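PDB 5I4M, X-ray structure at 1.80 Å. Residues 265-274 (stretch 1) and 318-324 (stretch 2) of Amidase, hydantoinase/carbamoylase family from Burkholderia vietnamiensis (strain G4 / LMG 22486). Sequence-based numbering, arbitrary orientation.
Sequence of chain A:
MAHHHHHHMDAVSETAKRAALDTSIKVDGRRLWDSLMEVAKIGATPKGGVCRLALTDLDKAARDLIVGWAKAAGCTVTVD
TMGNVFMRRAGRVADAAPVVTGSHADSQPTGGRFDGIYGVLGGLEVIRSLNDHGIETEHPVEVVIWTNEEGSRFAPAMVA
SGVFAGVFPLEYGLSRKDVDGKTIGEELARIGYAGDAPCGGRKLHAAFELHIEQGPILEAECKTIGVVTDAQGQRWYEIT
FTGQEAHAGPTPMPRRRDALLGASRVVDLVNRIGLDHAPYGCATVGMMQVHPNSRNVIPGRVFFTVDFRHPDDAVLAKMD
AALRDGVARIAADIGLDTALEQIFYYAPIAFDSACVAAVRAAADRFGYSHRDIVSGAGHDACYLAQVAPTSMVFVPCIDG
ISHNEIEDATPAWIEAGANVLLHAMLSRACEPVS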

# COMPACT_ATOMS: atom_id res chain seq x y z
N ARG A 265 7.45 -4.09 13.05
CA ARG A 265 7.97 -3.93 14.40
C ARG A 265 8.09 -2.46 14.77
O ARG A 265 7.94 -2.11 15.95
CB ARG A 265 9.31 -4.65 14.52
CG ARG A 265 9.10 -6.15 14.61
CD ARG A 265 10.40 -6.94 14.63
NE ARG A 265 10.11 -8.37 14.71
CZ ARG A 265 10.99 -9.33 14.48
NH1 ARG A 265 12.24 -9.02 14.14
NH2 ARG A 265 10.62 -10.60 14.58
N VAL A 266 8.34 -1.59 13.79
CA VAL A 266 8.40 -0.16 14.10
C VAL A 266 7.01 0.40 14.36
O VAL A 266 6.83 1.29 15.19
CB VAL A 266 9.13 0.62 12.99
CG1 VAL A 266 9.15 2.11 13.30
CG2 VAL A 266 10.56 0.10 12.83
N VAL A 267 5.99 -0.12 13.66
CA VAL A 267 4.62 0.31 13.97
C VAL A 267 4.31 0.06 15.44
O VAL A 267 3.75 0.92 16.13
CB VAL A 267 3.61 -0.41 13.04
CG1 VAL A 267 2.17 -0.19 13.53
CG2 VAL A 267 3.76 0.08 11.60
N ASP A 268 4.71 -1.12 15.94
CA ASP A 268 4.49 -1.45 17.34
C ASP A 268 5.35 -0.57 18.25
O ASP A 268 4.87 -0.09 19.29
CB ASP A 268 4.81 -2.93 17.56
CG ASP A 268 3.96 -3.57 18.64
OD1 ASP A 268 2.93 -2.99 19.04
OD2 ASP A 268 4.32 -4.69 19.08
N LEU A 269 6.60 -0.34 17.87
CA LEU A 269 7.47 0.54 18.65
C LEU A 269 6.92 1.96 18.72
O LEU A 269 6.94 2.59 19.78
CB LEU A 269 8.88 0.55 18.04
CG LEU A 269 9.84 1.61 18.57
CD1 LEU A 269 10.19 1.32 20.01
CD2 LEU A 269 11.09 1.68 17.70
N VAL A 270 6.44 2.48 17.59
CA VAL A 270 5.88 3.83 17.56
C VAL A 270 4.72 3.95 18.55
O VAL A 270 4.62 4.92 19.31
CB VAL A 270 5.45 4.20 16.13
CG1 VAL A 270 4.47 5.39 16.13
CG2 VAL A 270 6.67 4.49 15.29
N ASN A 271 3.83 2.96 18.54
CA ASN A 271 2.73 2.95 19.50
C ASN A 271 3.26 2.90 20.92
O ASN A 271 2.81 3.66 21.79
CB ASN A 271 1.80 1.77 19.22
CG ASN A 271 0.61 1.72 20.16
OD1 ASN A 271 -0.38 2.46 19.98
ND2 ASN A 271 0.67 0.85 21.15
N ARG A 272 4.24 2.04 21.17
CA ARG A 272 4.82 1.96 22.51
C ARG A 272 5.38 3.30 22.95
O ARG A 272 5.18 3.73 24.10
CB ARG A 272 5.90 0.88 22.53
CG ARG A 272 6.46 0.57 23.89
CD ARG A 272 5.46 -0.25 24.67
NE ARG A 272 4.70 0.55 25.62
CZ ARG A 272 3.50 0.21 26.07
NH1 ARG A 272 2.87 0.99 26.95
NH2 ARG A 272 2.90 -0.89 25.62
N ILE A 273 6.08 3.99 22.05
CA ILE A 273 6.65 5.29 22.39
C ILE A 273 5.54 6.29 22.72
O ILE A 273 5.65 7.06 23.68
CB ILE A 273 7.56 5.78 21.25
CG1 ILE A 273 8.82 4.92 21.22
CG2 ILE A 273 7.87 7.28 21.39
CD1 ILE A 273 9.75 5.19 20.05
N GLY A 274 4.45 6.27 21.95
CA GLY A 274 3.31 7.10 22.30
C GLY A 274 2.81 6.81 23.71
O GLY A 274 2.64 7.71 24.53
N LYS A 318 12.70 13.46 23.39
CA LYS A 318 12.93 12.12 23.93
C LYS A 318 12.28 11.05 23.07
O LYS A 318 12.85 9.98 22.84
CB LYS A 318 12.37 12.06 25.36
CG LYS A 318 12.47 10.73 26.09
CD LYS A 318 11.80 10.85 27.47
CE LYS A 318 11.95 9.59 28.32
NZ LYS A 318 11.45 8.36 27.63
N MET A 319 11.08 11.34 22.57
CA MET A 319 10.42 10.40 21.66
C MET A 319 11.24 10.23 20.39
O MET A 319 11.43 9.10 19.91
CB MET A 319 9.01 10.89 21.35
CG MET A 319 8.10 11.00 22.58
SD MET A 319 6.56 11.91 22.28
CE MET A 319 5.69 10.79 21.17
N ASP A 320 11.71 11.34 19.82
CA ASP A 320 12.59 11.30 18.65
C ASP A 320 13.78 10.38 18.87
O ASP A 320 14.08 9.51 18.04
CB ASP A 320 13.07 12.72 18.33
CG ASP A 320 14.17 12.75 17.28
OD1 ASP A 320 13.87 12.56 16.08
OD2 ASP A 320 15.34 12.98 17.64
N ALA A 321 14.49 10.55 20.00
CA ALA A 321 15.68 9.75 20.24
C ALA A 321 15.33 8.28 20.40
O ALA A 321 16.06 7.40 19.93
CB ALA A 321 16.43 10.27 21.48
N ALA A 322 14.18 7.99 21.02
CA ALA A 322 13.74 6.61 21.21
C ALA A 322 13.40 5.96 19.88
O ALA A 322 13.70 4.78 19.67
CB ALA A 322 12.55 6.56 22.16
N LEU A 323 12.75 6.71 18.98
CA LEU A 323 12.48 6.17 17.65
C LEU A 323 13.77 5.84 16.92
O LEU A 323 13.91 4.75 16.35
CB LEU A 323 11.64 7.15 16.84
CG LEU A 323 11.42 6.72 15.38
CD1 LEU A 323 10.42 5.59 15.32
CD2 LEU A 323 10.95 7.90 14.53
N ARG A 324 14.73 6.77 16.89
CA ARG A 324 15.93 6.54 16.10
C ARG A 324 16.72 5.36 16.64
O ARG A 324 17.24 4.54 15.87
CB ARG A 324 16.80 7.80 16.07
CG ARG A 324 16.13 8.95 15.32
CD ARG A 324 16.91 10.23 15.50
NE ARG A 324 16.22 11.37 14.91
CZ ARG A 324 16.45 11.82 13.68
NH1 ARG A 324 17.34 11.20 12.92
NH2 ARG A 324 15.80 12.88 13.22

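Two helices can pack side by side through apolar contacts, with no hydrogen bond between the stretches that meet, and this pair of helical stretches from an amidase of the hydantoinase/carbamoylase family illustrates the principle. Its helices run roughly antiparallel, with 156° between their N-to-C directions, and their axes approach to 10.3 Å. Because each backbone satisfies its own i to i+4 hydrogen bonds, the surfaces that meet can be almost wholly apolar.

Along the first helix, R265 lies out of reach, and contact begins at V266, whose CG1 rests 4.2 Å from CD1 of L323. One turn on, L269 points toward the partner helix, and its CD2 stands 4.4 Å from the backbone O of L323. V270, next in line, brings CG2 to 3.9 Å from the same L323 CD1 that V266 meets. A single leucine methyl thus packs against two valines spaced four residues apart, the helical repeat placing both on one side. The CA-to-CB bond of L323 points sideways, yet the end of its side chain comes nearer, which lets it reach them.

N271 and R272 turn out of reach, and the helix returns to the contact at I273, which has the largest covered area of any residue here. Its chi1 is m and its chi2 t. I273 CG2 lies 3.8 Å from CB of M319, while I273 CD1 reaches 3.8 Å from CB of A322 and 3.5 Å from the backbone N of L323. The CB of A322 points toward the first helix, and I273 CD1 lies against both it and the neighbouring backbone. The backbone N of L323 donates to M319 O within its own helix, so the close approach is one of packing. The CA atoms of I273 and M319 are only 6.4 Å apart. G274, without a side chain, closes the stretch.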